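PLP-Dependent L-Arginine Hydroxylase MppP (Streptomyces wadayamensis, PDB 6C8T) is a pyridoxal phosphate-dependent L-arginine hydroxylase that belongs to the class I aminotransferase family. Local coordinates at residues V108-P113 against F339-P344. Sequence-based numbering, arbitrary orientation.
Sequences VALVHP and FHWAEP
His112, on strand 107-112, pushes its imidazole into the loop 339-344, where the rings of His340 and Trp341 complete an aromatic cluster. With CG anti to the backbone N (chi1 -179°), the ring reaches across to meet both. CB and CG of His112 lie 3.8 and 4.0 Å from Trp341 NE1. Beyond CG, CD2 presents an edge to the indole face, making a T-shaped stack on the five-membered ring with the planes at 85°. His112 NE2, at the tip, reaches the loop backbone, 3.1 Å from His340 C, and CE1 comes near His340 CB and Glu343 N. Ala342 CB makes a CH-pi contact over one imidazole face, and the edge of the His340 ring turns toward the opposite face in an offset edge-to-face pair. ND1 is hydrogen-bonded to Glu133, on the neighbouring strand 128-133.

The indole is gripped from both sides: Leu110 CD1 packs 3.5 Å from Trp341 CE2 on the face opposite His112. In its own plane, Trp341 NE1 donates a nearly straight hydrogen bond (165°) to Val111 O at 3.1 Å, the donor tilted from the carbonyl plane. An alanine in place of Trp341 would probably leave Val111 O without this donor and open a gap between Leu110 and His112. Farther along, Pro113, preceded by a cis peptide bond, sets CB over the centre of the His340 ring, 3.6 Å from its centroid.

The contact thus ties the central sheet of the large domain, typical of fold-type I enzymes, to a loop between strands 334-335 and 350-354, near the magnesium ligands Asp116 and Asp120. Pairing with Glu133 would be expected to polarise the buried His112 imidazole and limit its rotation, while ring packing and one indole N-H fix the loop against the strand.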
loop_
_atom_site.group_PDB
_atom_site.type_symbol
_atom_site.label_atom_id
_atom_site.label_comp_id
_atom_site.label_asym_id
_atom_site.label_seq_id
_atom_site.Cartn_x
_atom_site.Cartn_y
_atom_site.Cartn_z
ATOM N N VAL D 108 20.486 -4.153 12.530
ATOM C CA VAL D 108 20.260 -5.025 11.392
ATOM C C VAL D 108 21.507 -4.978 10.527
ATOM O O VAL D 108 21.965 -3.888 10.157
ATOM C CB VAL D 108 19.045 -4.575 10.566
ATOM C CG1 VAL D 108 18.865 -5.481 9.345
ATOM C CG2 VAL D 108 17.793 -4.573 11.413
ATOM N N ALA D 109 22.019 -6.156 10.163
ATOM C CA ALA D 109 23.073 -6.282 9.163
ATOM C C ALA D 109 22.433 -6.324 7.781
ATOM O O ALA D 109 21.557 -7.157 7.523
ATOM C CB ALA D 109 23.887 -7.548 9.427
ATOM N N LEU D 110 22.874 -5.440 6.893
ATOM C CA LEU D 110 22.267 -5.257 5.588
ATOM C C LEU D 110 23.339 -5.266 4.515
ATOM O O LEU D 110 24.337 -4.548 4.629
ATOM C CB LEU D 110 21.559 -3.909 5.495
ATOM C CG LEU D 110 20.302 -3.603 4.684
ATOM C CD1 LEU D 110 20.291 -2.138 4.359
ATOM C CD2 LEU D 110 20.036 -4.381 3.520
ATOM N N VAL D 111 23.073 -5.986 3.431
ATOM C CA VAL D 111 24.017 -6.005 2.327
ATOM C C VAL D 111 24.138 -4.611 1.751
ATOM O O VAL D 111 23.162 -3.861 1.638
ATOM C CB VAL D 111 23.598 -7.007 1.243
ATOM C CG1 VAL D 111 22.217 -6.646 0.610
ATOM C CG2 VAL D 111 24.685 -7.067 0.184
ATOM N N HIS D 112 25.359 -4.265 1.398
ATOM C CA HIS D 112 25.735 -2.957 0.883
ATOM C C HIS D 112 26.590 -3.162 -0.359
ATOM O O HIS D 112 27.517 -3.988 -0.322
ATOM C CB HIS D 112 26.535 -2.235 1.961
ATOM C CG HIS D 112 26.968 -0.855 1.597
ATOM N ND1 HIS D 112 28.280 -0.533 1.334
ATOM C CD2 HIS D 112 26.273 0.302 1.523
ATOM C CE1 HIS D 112 28.372 0.762 1.099
ATOM N NE2 HIS D 112 27.165 1.289 1.190
ATOM N N PRO D 113 26.316 -2.476 -1.479
ATOM C CA PRO D 113 25.189 -1.581 -1.750
ATOM C C PRO D 113 23.915 -2.383 -1.867
ATOM O O PRO D 113 24.021 -3.605 -1.977
ATOM C CB PRO D 113 25.534 -0.957 -3.101
ATOM C CG PRO D 113 26.326 -2.136 -3.815
ATOM C CD PRO D 113 27.125 -2.739 -2.698
ATOM N N PHE D 339 22.730 3.921 -3.823
ATOM C CA PHE D 339 22.713 2.496 -3.516
ATOM C C PHE D 339 23.739 2.130 -2.462
ATOM O O PHE D 339 23.545 1.144 -1.736
ATOM C CB PHE D 339 22.917 1.699 -4.784
ATOM C CG PHE D 339 21.854 1.966 -5.809
ATOM C CD1 PHE D 339 20.583 1.427 -5.661
ATOM C CD2 PHE D 339 22.108 2.785 -6.882
ATOM C CE1 PHE D 339 19.584 1.691 -6.581
ATOM C CE2 PHE D 339 21.105 3.056 -7.825
ATOM C CZ PHE D 339 19.855 2.499 -7.675
ATOM N N HIS D 340 24.803 2.917 -2.332
ATOM C CA HIS D 340 25.807 2.685 -1.290
ATOM C C HIS D 340 25.397 3.456 -0.036
ATOM O O HIS D 340 25.986 4.475 0.336
ATOM C CB HIS D 340 27.187 3.072 -1.806
ATOM C CG HIS D 340 27.546 2.339 -3.059
ATOM N ND1 HIS D 340 28.354 1.225 -3.066
ATOM C CD2 HIS D 340 27.106 2.492 -4.332
ATOM C CE1 HIS D 340 28.441 0.755 -4.302
ATOM N NE2 HIS D 340 27.700 1.510 -5.086
ATOM N N TRP D 341 24.336 2.932 0.598
ATOM C CA TRP D 341 23.613 3.609 1.673
ATOM C C TRP D 341 24.469 3.854 2.912
ATOM O O TRP D 341 24.094 4.661 3.767
ATOM C CB TRP D 341 22.375 2.780 2.059
ATOM C CG TRP D 341 22.693 1.378 2.403
ATOM C CD1 TRP D 341 22.638 0.286 1.584
ATOM C CD2 TRP D 341 23.116 0.902 3.678
ATOM N NE1 TRP D 341 23.009 -0.836 2.273
ATOM C CE2 TRP D 341 23.308 -0.489 3.562
ATOM C CE3 TRP D 341 23.355 1.520 4.912
ATOM C CZ2 TRP D 341 23.750 -1.270 4.626
ATOM C CZ3 TRP D 341 23.772 0.754 5.968
ATOM C CH2 TRP D 341 23.976 -0.641 5.816
ATOM N N ALA D 342 25.595 3.174 3.042
ATOM C CA ALA D 342 26.496 3.397 4.161
ATOM C C ALA D 342 27.731 4.191 3.791
ATOM O O ALA D 342 28.348 4.776 4.675
ATOM C CB ALA D 342 26.962 2.062 4.763
ATOM N N GLU D 343 28.120 4.214 2.522
ATOM C CA GLU D 343 29.335 4.910 2.098
ATOM C C GLU D 343 29.148 5.368 0.665
ATOM O O GLU D 343 29.644 4.741 -0.281
ATOM C CB GLU D 343 30.564 4.007 2.246
ATOM C CG GLU D 343 31.875 4.660 1.861
ATOM C CD GLU D 343 31.947 6.097 2.319
ATOM O OE1 GLU D 343 31.945 7.017 1.464
ATOM O OE2 GLU D 343 31.970 6.302 3.544
ATOM N N PRO D 344 28.432 6.479 0.462
ATOM C CA PRO D 344 28.015 6.832 -0.901
ATOM C C PRO D 344 29.171 7.040 -1.855
ATOM O O PRO D 344 29.013 6.785 -3.055
ATOM C CB PRO D 344 27.190 8.113 -0.700
ATOM C CG PRO D 344 27.520 8.609 0.635
ATOM C CD PRO D 344 27.907 7.431 1.466
#